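Local coordinates for protein papain-like protease (Human betacoronavirus 2c EMC/2012, PDB 4RNA) that probably cleaves the viral polyprotein as a papain-like cysteine protease and, as in related coronavirus enzymes, removes ubiquitin and ISG15 from host proteins, at residues A[252-257]-A[304-309]; A[5-10]-A[17-22]; A[185-190]-A[201-206]. All coordinates share one frame; numbering follows the deposited sequence.

Contact 1 (A[252-257]-A[304-309]); sequences PNEKLV and DWKCKV
Val-257 and Trp-305 grip each other through both backbone bonds of one antiparallel pair, the tight end of a two-strand ladder in the sheet of the palm subdomain. Val-257 N reaches Trp-305 O at only 2.6 Å, and the return bond from Trp-305 N to Val-257 O is nearly as short. Two further hydrogen-bonded pairs follow, Lys-255 with Cys-307 and Asn-253 with Val-309; in the last, the bond from Asn-253 N to Val-309 O is weak.

The face carrying Val-257, Cys-307 and Val-309 is the packed one. Val-257 CG2, turned anti to its own carbonyl carbon, meets Cys-307 SG at 4.0 Å and Val-309 CG2 at the same distance, and Phe-268 of strand 267-272 also touches Val-257.

Glu-254, Leu-256, Lys-306 and Lys-308 occupy the other, largely solvent-facing side. Glu-254 and Lys-306 cross obliquely through their methylenes, CG to CG 4.0 Å, while their charged ends, OE1 and NZ, stay 4.5 Å apart, beyond a salt bridge. Back on the packed face, within strand 304-309, Cys-307 CB sits over the centre of the Trp-305 ring, 3.5 Å above its plane.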
ATOM      1  N   PRO A 252     -20.559   1.448  -0.779  1.00 34.32           N
ATOM      2  CA  PRO A 252     -21.678   0.783  -0.157  1.00 34.41           C
ATOM      3  C   PRO A 252     -22.985   1.316  -0.704  1.00 36.83           C
ATOM      4  O   PRO A 252     -23.185   2.537  -0.722  1.00 38.38           O
ATOM      5  CB  PRO A 252     -21.546   1.227   1.305  1.00 31.04           C
ATOM      6  CG  PRO A 252     -20.059   1.257   1.483  1.00 36.63           C
ATOM      7  CD  PRO A 252     -19.502   1.783   0.178  1.00 31.15           C
ATOM      8  N   ASN A 253     -23.878   0.424  -1.108  1.00 32.66           N
ATOM      9  CA  ASN A 253     -25.071   0.810  -1.902  1.00 38.16           C
ATOM     10  C   ASN A 253     -26.283   0.059  -1.330  1.00 39.75           C
ATOM     11  O   ASN A 253     -26.338  -1.171  -1.406  1.00 37.67           O
ATOM     12  CB  ASN A 253     -24.795   0.454  -3.384  1.00 32.95           C
ATOM     13  CG  ASN A 253     -25.949   0.814  -4.306  1.00 39.00           C
ATOM     14  OD1 ASN A 253     -26.880   1.436  -3.888  1.00 36.85           O
ATOM     15  ND2 ASN A 253     -25.883   0.396  -5.575  1.00 32.01           N
ATOM     16  N   GLU A 254     -27.228   0.767  -0.709  1.00 42.23           N
ATOM     17  CA  GLU A 254     -28.356   0.083  -0.068  1.00 44.40           C
ATOM     18  C   GLU A 254     -29.223  -0.613  -1.146  1.00 48.29           C
ATOM     19  O   GLU A 254     -29.561  -0.007  -2.149  1.00 44.25           O
ATOM     20  CB  GLU A 254     -29.150   1.071   0.760  1.00 45.86           C
ATOM     21  CG  GLU A 254     -30.152   0.387   1.650  1.00 57.46           C
ATOM     22  CD  GLU A 254     -31.279   1.327   1.977  1.00 67.19           C
ATOM     23  OE1 GLU A 254     -31.295   1.820   3.117  1.00 69.86           O
ATOM     24  OE2 GLU A 254     -32.112   1.605   1.074  1.00 77.51           O
ATOM     25  N   LYS A 255     -29.501  -1.901  -0.981  1.00 39.65           N
ATOM     26  CA  LYS A 255     -30.217  -2.651  -1.984  1.00 45.94           C
ATOM     27  C   LYS A 255     -31.115  -3.625  -1.246  1.00 38.38           C
ATOM     28  O   LYS A 255     -30.822  -3.970  -0.100  1.00 43.33           O
ATOM     29  CB  LYS A 255     -29.241  -3.423  -2.865  1.00 47.85           C
ATOM     30  CG  LYS A 255     -28.914  -2.693  -4.146  1.00 58.19           C
ATOM     31  CD  LYS A 255     -27.645  -3.251  -4.754  1.00 54.75           C
ATOM     32  CE  LYS A 255     -27.433  -2.768  -6.170  1.00 59.80           C
ATOM     33  NZ  LYS A 255     -28.204  -3.530  -7.189  1.00 58.06           N
ATOM     34  N   LEU A 256     -32.183  -4.073  -1.903  1.00 40.37           N
ATOM     35  CA  LEU A 256     -32.966  -5.196  -1.397  1.00 45.36           C
ATOM     36  C   LEU A 256     -32.465  -6.452  -2.102  1.00 40.86           C
ATOM     37  O   LEU A 256     -32.653  -6.642  -3.342  1.00 42.61           O
ATOM     38  CB  LEU A 256     -34.507  -5.015  -1.566  1.00 49.77           C
ATOM     39  CG  LEU A 256     -35.465  -5.903  -0.718  1.00 58.31           C
ATOM     40  CD1 LEU A 256     -35.728  -7.296  -1.303  1.00 64.01           C
ATOM     41  CD2 LEU A 256     -35.042  -6.005   0.759  1.00 55.38           C
ATOM     42  N   VAL A 257     -31.782  -7.292  -1.339  1.00 33.75           N
ATOM     43  CA  VAL A 257     -31.257  -8.518  -1.938  1.00 37.07           C
ATOM     44  C   VAL A 257     -32.242  -9.616  -1.619  1.00 38.66           C
ATOM     45  O   VAL A 257     -32.691  -9.712  -0.465  1.00 35.79           O
ATOM     46  CB  VAL A 257     -29.830  -8.866  -1.423  1.00 37.88           C
ATOM     47  CG1 VAL A 257     -29.383 -10.185  -2.054  1.00 30.54           C
ATOM     48  CG2 VAL A 257     -28.827  -7.722  -1.709  1.00 35.37           C
ATOM     49  N   ASP A 304     -34.361 -12.576   2.226  1.00 36.16           N
ATOM     50  CA  ASP A 304     -34.434 -11.153   1.814  1.00 38.19           C
ATOM     51  C   ASP A 304     -33.680 -10.304   2.783  1.00 41.27           C
ATOM     52  O   ASP A 304     -33.853 -10.420   4.016  1.00 41.81           O
ATOM     53  CB  ASP A 304     -35.891 -10.638   1.765  1.00 40.52           C
ATOM     54  CG  ASP A 304     -36.753 -11.445   0.801  1.00 42.31           C
ATOM     55  OD1 ASP A 304     -37.283 -12.483   1.230  1.00 48.33           O
ATOM     56  OD2 ASP A 304     -36.827 -11.119  -0.409  1.00 50.25           O
ATOM     57  N   TRP A 305     -32.899  -9.379   2.221  1.00 40.59           N
ATOM     58  CA  TRP A 305     -32.007  -8.547   2.998  1.00 39.04           C
ATOM     59  C   TRP A 305     -31.795  -7.213   2.368  1.00 41.94           C
ATOM     60  O   TRP A 305     -31.303  -7.115   1.222  1.00 37.59           O
ATOM     61  CB  TRP A 305     -30.664  -9.242   3.186  1.00 37.55           C
ATOM     62  CG  TRP A 305     -29.775  -8.624   4.235  1.00 39.37           C
ATOM     63  CD1 TRP A 305     -30.133  -7.814   5.304  1.00 37.84           C
ATOM     64  CD2 TRP A 305     -28.330  -8.843   4.388  1.00 39.67           C
ATOM     65  NE1 TRP A 305     -29.024  -7.492   6.058  1.00 38.98           N
ATOM     66  CE2 TRP A 305     -27.920  -8.098   5.570  1.00 42.66           C
ATOM     67  CE3 TRP A 305     -27.365  -9.592   3.686  1.00 45.82           C
ATOM     68  CZ2 TRP A 305     -26.576  -8.082   6.011  1.00 40.60           C
ATOM     69  CZ3 TRP A 305     -26.022  -9.578   4.145  1.00 42.22           C
ATOM     70  CH2 TRP A 305     -25.644  -8.841   5.269  1.00 46.10           C
ATOM     71  N   LYS A 306     -32.164  -6.181   3.129  1.00 41.13           N
ATOM     72  CA  LYS A 306     -31.878  -4.807   2.781  1.00 45.93           C
ATOM     73  C   LYS A 306     -30.561  -4.448   3.443  1.00 41.90           C
ATOM     74  O   LYS A 306     -30.430  -4.434   4.657  1.00 37.70           O
ATOM     75  CB  LYS A 306     -32.989  -3.826   3.224  1.00 50.75           C
ATOM     76  CG  LYS A 306     -32.755  -2.406   2.677  1.00 55.00           C
ATOM     77  CD  LYS A 306     -33.993  -1.516   2.724  1.00 66.42           C
ATOM     78  CE  LYS A 306     -34.269  -0.970   4.117  1.00 66.20           C
ATOM     79  NZ  LYS A 306     -35.347   0.062   4.093  1.00 82.83           N
ATOM     80  N   CYS A 307     -29.581  -4.137   2.619  1.00 36.01           N
ATOM     81  CA  CYS A 307     -28.201  -3.971   3.107  1.00 33.73           C
ATOM     82  C   CYS A 307     -27.378  -3.191   2.043  1.00 34.31           C
ATOM     83  O   CYS A 307     -27.762  -3.114   0.867  1.00 33.89           O
ATOM     84  CB  CYS A 307     -27.575  -5.355   3.332  1.00 32.02           C
ATOM     85  SG  CYS A 307     -27.567  -6.301   1.772  1.00 35.24           S
ATOM     86  N   LYS A 308     -26.239  -2.671   2.480  1.00 36.14           N
ATOM     87  CA  LYS A 308     -25.313  -1.865   1.653  1.00 36.14           C
ATOM     88  C   LYS A 308     -24.210  -2.723   1.088  1.00 36.49           C
ATOM     89  O   LYS A 308     -23.198  -3.028   1.743  1.00 34.04           O
ATOM     90  CB  LYS A 308     -24.730  -0.748   2.505  1.00 40.70           C
ATOM     91  CG  LYS A 308     -25.812   0.145   3.122  1.00 42.59           C
ATOM     92  CD  LYS A 308     -25.176   0.956   4.235  1.00 54.83           C
ATOM     93  CE  LYS A 308     -25.951   2.229   4.511  1.00 61.67           C
ATOM     94  NZ  LYS A 308     -25.155   2.991   5.525  1.00 72.62           N
ATOM     95  N   VAL A 309     -24.440  -3.077  -0.154  1.00 30.24           N
ATOM     96  CA  VAL A 309     -23.596  -3.979  -0.890  1.00 29.59           C
ATOM     97  C   VAL A 309     -22.358  -3.232  -1.344  1.00 32.70           C
ATOM     98  O   VAL A 309     -22.447  -2.047  -1.800  1.00 31.42           O
ATOM     99  CB  VAL A 309     -24.399  -4.512  -2.052  1.00 33.02           C
ATOM    100  CG1 VAL A 309     -23.550  -5.275  -3.056  1.00 29.08           C
ATOM    101  CG2 VAL A 309     -25.552  -5.385  -1.578  1.00 29.14           C
TER

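Contact 2 (A[5-10]-A[17-22]); sequences TIEVLV and FRTVVL
Arg-18 O accepts from Val-10 N at 2.7 Å in a nearly straight bond (168° at the hydrogen), with the donor in the carbonyl plane, and also receives a CA-H contact from Leu-9. This is the shortest of six backbone bonds that zip strands 5-10 and 18-22 into an antiparallel beta hairpin, the opening element of the N-terminal ubiquitin-like domain with its beta-grasp fold. Ile-6 with Leu-22 and Val-8 with Val-20 form the other hydrogen-bonded pairs.

On the buried face Val-8 CG2 lies between its own backbone N and carbonyl carbon (chi1 -73° to CG1), a placement that brings it 3.6 Å from Leu-22 CD1, the two side chains crossing at about a right angle. Val-10 CG2 and Val-20 CG2 meet more loosely, at 4.0 Å.

On the other face, which carries Glu-7, Leu-9, Thr-19 and Val-21, Thr-19 divides its two branches between neighbours. Its OG1 approaches Leu-9 CD2 at 3.3 Å, whereas CG2, anti to the backbone N, rests 3.6 Å from Glu-7 CD. Glu-7 CG in turn touches Val-21 CG2, also at 3.6 Å, so the stem and the carboxylate carbon of Glu-7 lie against Thr-19 and Val-21. Further along, Leu-9 CB meets Phe-17 CD2 at 3.8 Å.

Strand 18-23 is the edge of its sheet within the chain, and Thr-19 makes backbone hydrogen bonds to the second subunit. Strand 55-58 pairs on the far side of strand 5-11, helix 28-31 packs against Leu-22, and Arg-18 reaches Glu-66 of helix 64-74 in a salt bridge.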
ATOM      1  N   THR A   5      32.373 -17.325  20.580  1.00 49.69           N
ATOM      2  CA  THR A   5      31.707 -17.164  19.296  1.00 44.81           C
ATOM      3  C   THR A   5      30.741 -18.283  19.011  1.00 45.21           C
ATOM      4  O   THR A   5      30.879 -19.398  19.552  1.00 40.51           O
ATOM      5  CB  THR A   5      32.670 -16.965  18.126  1.00 49.02           C
ATOM      6  OG1 THR A   5      33.462 -18.133  17.991  1.00 56.40           O
ATOM      7  CG2 THR A   5      33.575 -15.747  18.371  1.00 51.38           C
ATOM      8  N   ILE A   6      29.740 -17.957  18.171  1.00 43.77           N
ATOM      9  CA  ILE A   6      28.767 -18.897  17.624  1.00 41.12           C
ATOM     10  C   ILE A   6      28.621 -18.801  16.106  1.00 42.06           C
ATOM     11  O   ILE A   6      28.983 -17.795  15.487  1.00 38.39           O
ATOM     12  CB  ILE A   6      27.395 -18.796  18.293  1.00 47.75           C
ATOM     13  CG1 ILE A   6      26.706 -17.466  17.934  1.00 45.54           C
ATOM     14  CG2 ILE A   6      27.538 -19.016  19.788  1.00 43.14           C
ATOM     15  CD1 ILE A   6      25.276 -17.404  18.385  1.00 46.63           C
ATOM     16  N   GLU A   7      28.084 -19.864  15.520  1.00 39.47           N
ATOM     17  CA  GLU A   7      27.714 -19.888  14.100  1.00 43.83           C
ATOM     18  C   GLU A   7      26.185 -19.950  14.042  1.00 42.00           C
ATOM     19  O   GLU A   7      25.535 -20.690  14.829  1.00 41.97           O
ATOM     20  CB  GLU A   7      28.335 -21.073  13.396  1.00 45.55           C
ATOM     21  CG  GLU A   7      29.774 -20.816  12.978  1.00 59.82           C
ATOM     22  CD  GLU A   7      30.310 -21.794  11.918  1.00 71.71           C
ATOM     23  OE1 GLU A   7      29.706 -22.875  11.742  1.00 83.63           O
ATOM     24  OE2 GLU A   7      31.337 -21.496  11.240  1.00 75.52           O
ATOM     25  N   VAL A   8      25.601 -19.117  13.178  1.00 41.34           N
ATOM     26  CA  VAL A   8      24.138 -19.136  12.978  1.00 36.76           C
ATOM     27  C   VAL A   8      23.914 -19.219  11.492  1.00 33.95           C
ATOM     28  O   VAL A   8      24.776 -18.788  10.717  1.00 32.25           O
ATOM     29  CB  VAL A   8      23.454 -17.851  13.476  1.00 37.35           C
ATOM     30  CG1 VAL A   8      23.412 -17.814  15.011  1.00 33.73           C
ATOM     31  CG2 VAL A   8      24.118 -16.611  12.889  1.00 32.70           C
ATOM     32  N   LEU A   9      22.728 -19.702  11.120  1.00 32.72           N
ATOM     33  CA  LEU A   9      22.372 -19.764   9.691  1.00 32.60           C
ATOM     34  C   LEU A   9      21.346 -18.636   9.486  1.00 35.43           C
ATOM     35  O   LEU A   9      20.312 -18.537  10.180  1.00 32.65           O
ATOM     36  CB  LEU A   9      21.728 -21.119   9.327  1.00 32.69           C
ATOM     37  CG  LEU A   9      22.659 -22.365   9.410  1.00 38.22           C
ATOM     38  CD1 LEU A   9      21.876 -23.653   9.150  1.00 46.42           C
ATOM     39  CD2 LEU A   9      23.837 -22.289   8.479  1.00 37.10           C
ATOM     40  N   VAL A  10      21.656 -17.786   8.556  1.00 27.42           N
ATOM     41  CA  VAL A  10      20.847 -16.621   8.295  1.00 28.00           C
ATOM     42  C   VAL A  10      20.061 -16.790   7.009  1.00 29.57           C
ATOM     43  O   VAL A  10      20.645 -17.095   5.935  1.00 28.27           O
ATOM     44  CB  VAL A  10      21.760 -15.362   8.321  1.00 27.31           C
ATOM     45  CG1 VAL A  10      20.953 -14.132   7.966  1.00 27.37           C
ATOM     46  CG2 VAL A  10      22.285 -15.174   9.798  1.00 30.80           C
ATOM     47  N   PHE A  17      20.538 -20.193   2.927  1.00 29.86           N
ATOM     48  CA  PHE A  17      21.125 -19.926   4.242  1.00 30.54           C
ATOM     49  C   PHE A  17      22.582 -19.553   4.093  1.00 32.15           C
ATOM     50  O   PHE A  17      23.283 -20.096   3.219  1.00 29.63           O
ATOM     51  CB  PHE A  17      20.970 -21.107   5.209  1.00 31.42           C
ATOM     52  CG  PHE A  17      19.550 -21.439   5.528  1.00 29.32           C
ATOM     53  CD1 PHE A  17      18.803 -22.211   4.670  1.00 28.55           C
ATOM     54  CD2 PHE A  17      18.929 -20.975   6.727  1.00 29.81           C
ATOM     55  CE1 PHE A  17      17.490 -22.544   4.925  1.00 26.86           C
ATOM     56  CE2 PHE A  17      17.599 -21.319   6.977  1.00 29.18           C
ATOM     57  CZ  PHE A  17      16.875 -22.087   6.100  1.00 31.26           C
ATOM     58  N   ARG A  18      23.019 -18.558   4.855  1.00 27.75           N
ATOM     59  CA  ARG A  18      24.445 -18.279   4.981  1.00 29.07           C
ATOM     60  C   ARG A  18      24.861 -18.409   6.373  1.00 33.06           C
ATOM     61  O   ARG A  18      24.067 -18.063   7.340  1.00 31.06           O
ATOM     62  CB  ARG A  18      24.887 -16.910   4.417  1.00 31.68           C
ATOM     63  CG  ARG A  18      24.274 -15.747   5.092  1.00 32.67           C
ATOM     64  CD  ARG A  18      24.927 -14.420   4.708  1.00 32.68           C
ATOM     65  NE  ARG A  18      24.030 -13.331   5.118  1.00 32.74           N
ATOM     66  CZ  ARG A  18      24.373 -12.246   5.789  1.00 35.42           C
ATOM     67  NH1 ARG A  18      25.628 -12.062   6.160  1.00 32.86           N
ATOM     68  NH2 ARG A  18      23.445 -11.337   6.056  1.00 35.43           N
ATOM     69  N   THR A  19      26.076 -18.922   6.512  1.00 30.91           N
ATOM     70  CA  THR A  19      26.637 -19.085   7.834  1.00 32.66           C
ATOM     71  C   THR A  19      27.344 -17.806   8.280  1.00 29.66           C
ATOM     72  O   THR A  19      28.194 -17.287   7.618  1.00 31.45           O
ATOM     73  CB  THR A  19      27.586 -20.275   7.977  1.00 32.37           C
ATOM     74  OG1 THR A  19      26.897 -21.445   7.546  1.00 33.73           O
ATOM     75  CG2 THR A  19      28.026 -20.389   9.500  1.00 30.99           C
ATOM     76  N   VAL A  20      26.976 -17.331   9.469  1.00 28.64           N
ATOM     77  CA  VAL A  20      27.599 -16.111   9.981  1.00 31.54           C
ATOM     78  C   VAL A  20      28.144 -16.455  11.364  1.00 31.53           C
ATOM     79  O   VAL A  20      27.448 -17.095  12.149  1.00 32.25           O
ATOM     80  CB  VAL A  20      26.572 -14.920  10.054  1.00 34.08           C
ATOM     81  CG1 VAL A  20      27.218 -13.686  10.678  1.00 35.82           C
ATOM     82  CG2 VAL A  20      26.087 -14.588   8.620  1.00 31.17           C
ATOM     83  N   VAL A  21      29.371 -16.017  11.651  1.00 32.36           N
ATOM     84  CA  VAL A  21      29.966 -16.213  12.982  1.00 35.27           C
ATOM     85  C   VAL A  21      29.787 -14.929  13.829  1.00 33.17           C
ATOM     86  O   VAL A  21      30.154 -13.835  13.374  1.00 33.55           O
ATOM     87  CB  VAL A  21      31.478 -16.545  12.830  1.00 39.43           C
ATOM     88  CG1 VAL A  21      32.155 -16.599  14.195  1.00 37.69           C
ATOM     89  CG2 VAL A  21      31.654 -17.857  12.073  1.00 38.53           C
ATOM     90  N   LEU A  22      29.205 -15.070  15.011  1.00 31.90           N
ATOM     91  CA  LEU A  22      28.943 -13.937  15.875  1.00 33.83           C
ATOM     92  C   LEU A  22      29.695 -14.084  17.233  1.00 43.00           C
ATOM     93  O   LEU A  22      30.022 -15.209  17.640  1.00 40.87           O
ATOM     94  CB  LEU A  22      27.439 -13.930  16.183  1.00 33.22           C
ATOM     95  CG  LEU A  22      26.568 -13.778  14.896  1.00 30.48           C
ATOM     96  CD1 LEU A  22      25.109 -14.023  15.249  1.00 33.95           C
ATOM     97  CD2 LEU A  22      26.687 -12.359  14.380  1.00 29.65           C
TER

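Contact 3 (A[185-190]-A[201-206]); sequences ARMVWR and VVLQGL
Strands 186-190 and 201-204 run antiparallel, their directions 165° apart, and their ladder is regular through Met-187 with Leu-203 and Trp-189 with Val-201, both hydrogen-bonded pairs. Leu-203 N and Met-187 O lie 2.8 Å apart, with the donor in the carbonyl plane. At the open end the last bond is longer, Gly-205 N to Ala-185 O at 3.3 Å, the donor about 50° out of the plane of the Ala-185 carbonyl. One water accepts from Ala-185 N and, weakly, from Gly-205 N, bridging the two segments there; Gly-205 has a positive phi, which suits glycine.

The two strands are the arms of a beta hairpin in the fingers subdomain, and its far end carries Cys-193 and Cys-196, which with Cys-228 and Cys-230 bind the zinc ion. Along the arms, Arg-186 extends its chain until Val-202 CG1 lies over one face of the guanidinium, offset toward the rim and 3.6 Å from NH1. Gln-204 OE1 stays at the edge of that group, 4.1 Å from NH1, and the amide and guanidinium planes stand 85° apart.

On the opposite face Met-187 and Leu-203 lie side by side, although the modelled approach of their ends is doubtful. Trp-189 NE1 makes a weak hydrogen bond to Met-187 SD at 3.5 Å, and Trp-189 CB packs on Val-201 CB at 4.2 Å. The indole also meets the ring of Tyr-211 and forms a cation-pi contact with Arg-236.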
ATOM      1  N   ALA A 185      -9.765 -15.132 -20.508  1.00 38.15           N
ATOM      2  CA  ALA A 185     -10.955 -14.322 -20.233  1.00 40.72           C
ATOM      3  C   ALA A 185     -10.849 -13.118 -21.108  1.00 40.28           C
ATOM      4  O   ALA A 185      -9.745 -12.717 -21.494  1.00 36.91           O
ATOM      5  CB  ALA A 185     -11.023 -13.928 -18.769  1.00 32.58           C
ATOM      6  N   ARG A 186     -11.983 -12.526 -21.441  1.00 39.46           N
ATOM      7  CA  ARG A 186     -11.918 -11.444 -22.382  1.00 38.70           C
ATOM      8  C   ARG A 186     -13.071 -10.512 -22.142  1.00 38.50           C
ATOM      9  O   ARG A 186     -14.175 -10.969 -21.857  1.00 36.24           O
ATOM     10  CB  ARG A 186     -11.995 -12.052 -23.753  1.00 41.25           C
ATOM     11  CG  ARG A 186     -11.744 -11.105 -24.892  1.00 46.71           C
ATOM     12  CD  ARG A 186     -12.050 -11.858 -26.168  1.00 50.44           C
ATOM     13  NE  ARG A 186     -11.847 -10.959 -27.284  1.00 62.59           N
ATOM     14  CZ  ARG A 186     -10.655 -10.491 -27.668  1.00 63.62           C
ATOM     15  NH1 ARG A 186      -9.529 -10.857 -27.046  1.00 62.69           N
ATOM     16  NH2 ARG A 186     -10.593  -9.647 -28.690  1.00 69.90           N
ATOM     17  N   MET A 187     -12.816  -9.207 -22.287  1.00 37.79           N
ATOM     18  CA  MET A 187     -13.855  -8.197 -22.087  1.00 39.53           C
ATOM     19  C   MET A 187     -13.675  -7.146 -23.208  1.00 37.37           C
ATOM     20  O   MET A 187     -12.576  -6.577 -23.326  1.00 37.68           O
ATOM     21  CB  MET A 187     -13.690  -7.591 -20.702  1.00 40.53           C
ATOM     22  CG  MET A 187     -14.884  -6.811 -20.200  1.00 47.00           C
ATOM     23  SD  MET A 187     -14.443  -5.998 -18.634  1.00 43.57           S
ATOM     24  CE  MET A 187     -13.085  -5.027 -19.179  1.00 55.44           C
ATOM     25  N   VAL A 188     -14.705  -6.940 -24.055  1.00 35.92           N
ATOM     26  CA  VAL A 188     -14.596  -5.926 -25.138  1.00 35.18           C
ATOM     27  C   VAL A 188     -15.616  -4.803 -24.943  1.00 34.67           C
ATOM     28  O   VAL A 188     -16.805  -5.048 -25.008  1.00 36.76           O
ATOM     29  CB  VAL A 188     -14.735  -6.550 -26.530  1.00 36.80           C
ATOM     30  CG1 VAL A 188     -14.375  -5.534 -27.608  1.00 40.98           C
ATOM     31  CG2 VAL A 188     -13.858  -7.792 -26.657  1.00 38.86           C
ATOM     32  N   TRP A 189     -15.112  -3.588 -24.691  1.00 31.86           N
ATOM     33  CA  TRP A 189     -15.878  -2.352 -24.669  1.00 38.87           C
ATOM     34  C   TRP A 189     -15.835  -1.698 -26.017  1.00 42.77           C
ATOM     35  O   TRP A 189     -14.799  -1.680 -26.686  1.00 43.28           O
ATOM     36  CB  TRP A 189     -15.322  -1.375 -23.622  1.00 40.78           C
ATOM     37  CG  TRP A 189     -15.505  -1.891 -22.227  1.00 40.70           C
ATOM     38  CD1 TRP A 189     -14.601  -2.628 -21.485  1.00 41.25           C
ATOM     39  CD2 TRP A 189     -16.692  -1.741 -21.364  1.00 39.43           C
ATOM     40  NE1 TRP A 189     -15.129  -2.952 -20.258  1.00 42.24           N
ATOM     41  CE2 TRP A 189     -16.370  -2.427 -20.113  1.00 41.14           C
ATOM     42  CE3 TRP A 189     -17.941  -1.122 -21.503  1.00 39.36           C
ATOM     43  CZ2 TRP A 189     -17.264  -2.481 -19.046  1.00 38.34           C
ATOM     44  CZ3 TRP A 189     -18.844  -1.199 -20.423  1.00 40.72           C
ATOM     45  CH2 TRP A 189     -18.502  -1.881 -19.230  1.00 41.52           C
ATOM     46  N   ARG A 190     -16.979  -1.208 -26.460  1.00 43.81           N
ATOM     47  CA  ARG A 190     -16.999  -0.436 -27.692  1.00 41.03           C
ATOM     48  C   ARG A 190     -17.481   0.958 -27.328  1.00 38.25           C
ATOM     49  O   ARG A 190     -18.482   1.157 -26.537  1.00 35.62           O
ATOM     50  CB  ARG A 190     -17.853  -1.100 -28.780  1.00 40.25           C
ATOM     51  CG  ARG A 190     -17.945  -0.304 -30.096  1.00 47.86           C
ATOM     52  CD  ARG A 190     -18.610  -1.166 -31.179  1.00 49.43           C
ATOM     53  NE  ARG A 190     -17.714  -2.243 -31.573  1.00 58.30           N
ATOM     54  CZ  ARG A 190     -18.089  -3.391 -32.121  1.00 68.42           C
ATOM     55  NH1 ARG A 190     -19.374  -3.636 -32.342  1.00 74.86           N
ATOM     56  NH2 ARG A 190     -17.170  -4.302 -32.433  1.00 71.06           N
ATOM     57  N   VAL A 201     -11.924  -1.195 -26.866  1.00 40.15           N
ATOM     58  CA  VAL A 201     -10.963  -1.470 -25.770  1.00 45.43           C
ATOM     59  C   VAL A 201     -11.132  -2.939 -25.316  1.00 42.75           C
ATOM     60  O   VAL A 201     -12.213  -3.346 -24.851  1.00 39.26           O
ATOM     61  CB  VAL A 201     -11.243  -0.581 -24.504  1.00 44.61           C
ATOM     62  CG1 VAL A 201     -10.144  -0.767 -23.461  1.00 41.04           C
ATOM     63  CG2 VAL A 201     -11.365   0.876 -24.892  1.00 48.87           C
ATOM     64  N   VAL A 202     -10.077  -3.728 -25.482  1.00 38.92           N
ATOM     65  CA  VAL A 202     -10.070  -5.142 -25.112  1.00 41.75           C
ATOM     66  C   VAL A 202      -9.249  -5.348 -23.829  1.00 44.73           C
ATOM     67  O   VAL A 202      -8.066  -4.945 -23.770  1.00 44.08           O
ATOM     68  CB  VAL A 202      -9.456  -5.995 -26.240  1.00 40.29           C
ATOM     69  CG1 VAL A 202      -9.371  -7.496 -25.878  1.00 38.20           C
ATOM     70  CG2 VAL A 202     -10.165  -5.732 -27.560  1.00 37.01           C
ATOM     71  N   LEU A 203      -9.873  -5.959 -22.814  1.00 36.49           N
ATOM     72  CA  LEU A 203      -9.165  -6.419 -21.609  1.00 38.85           C
ATOM     73  C   LEU A 203      -9.164  -7.958 -21.548  1.00 34.94           C
ATOM     74  O   LEU A 203     -10.148  -8.601 -21.956  1.00 38.00           O
ATOM     75  CB  LEU A 203      -9.832  -5.832 -20.350  1.00 41.03           C
ATOM     76  CG  LEU A 203      -9.829  -4.304 -20.366  1.00 46.55           C
ATOM     77  CD1 LEU A 203     -10.951  -3.758 -19.518  1.00 44.72           C
ATOM     78  CD2 LEU A 203      -8.475  -3.780 -19.921  1.00 50.76           C
ATOM     79  N   GLN A 204      -8.056  -8.543 -21.063  1.00 36.22           N
ATOM     80  CA  GLN A 204      -7.851 -10.002 -20.985  1.00 39.17           C
ATOM     81  C   GLN A 204      -7.426 -10.437 -19.595  1.00 40.04           C
ATOM     82  O   GLN A 204      -7.008  -9.606 -18.818  1.00 38.54           O
ATOM     83  CB  GLN A 204      -6.734 -10.434 -21.937  1.00 46.35           C
ATOM     84  CG  GLN A 204      -6.809  -9.656 -23.228  1.00 52.25           C
ATOM     85  CD  GLN A 204      -5.945 -10.253 -24.280  1.00 62.83           C
ATOM     86  OE1 GLN A 204      -6.190 -11.377 -24.712  1.00 64.83           O
ATOM     87  NE2 GLN A 204      -4.934  -9.504 -24.716  1.00 62.08           N
ATOM     88  N   GLY A 205      -7.508 -11.742 -19.325  1.00 41.60           N
ATOM     89  CA  GLY A 205      -7.128 -12.317 -18.030  1.00 38.36           C
ATOM     90  C   GLY A 205      -7.955 -11.804 -16.881  1.00 41.72           C
ATOM     91  O   GLY A 205      -9.181 -11.520 -17.004  1.00 36.79           O
ATOM     92  N   LEU A 206      -7.293 -11.671 -15.740  1.00 36.28           N
ATOM     93  CA  LEU A 206      -7.958 -11.168 -14.555  1.00 41.46           C
ATOM     94  C   LEU A 206      -8.608  -9.828 -14.729  1.00 37.83           C
ATOM     95  O   LEU A 206      -9.625  -9.578 -14.111  1.00 38.53           O
ATOM     96  CB  LEU A 206      -6.969 -11.073 -13.384  1.00 45.87           C
ATOM     97  CG  LEU A 206      -6.823 -12.381 -12.652  1.00 48.89           C
ATOM     98  CD1 LEU A 206      -5.870 -12.166 -11.490  1.00 52.53           C
ATOM     99  CD2 LEU A 206      -8.167 -12.814 -12.135  1.00 50.36           C
TER
HETATM  100  O   HOH W   1      -6.735 -14.238 -21.107  1.00 54.06           O

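How the contacts relate
Antiparallel pairing recurs in three separate sheets of an elongated protein. Along the chain the order is contact 2, contact 3, contact 1, each closed before the next opens. Contact 2 belongs to the N-terminal ubiquitin-like domain; its centre lies about 52 Å from that of contact 3 and 58 Å from that of contact 1, with the chain's centre between. Contacts 1 and 3 are closer, with centres about 29 Å apart and nearest atoms about 16 Å apart, yet they sit in different sheets, the palm and the zinc-bearing fingers. Contacts 2 and 3 each close a hairpin, whereas contact 1 joins strands 47 residues apart, so each ties together its own module; all three touch the second subunit.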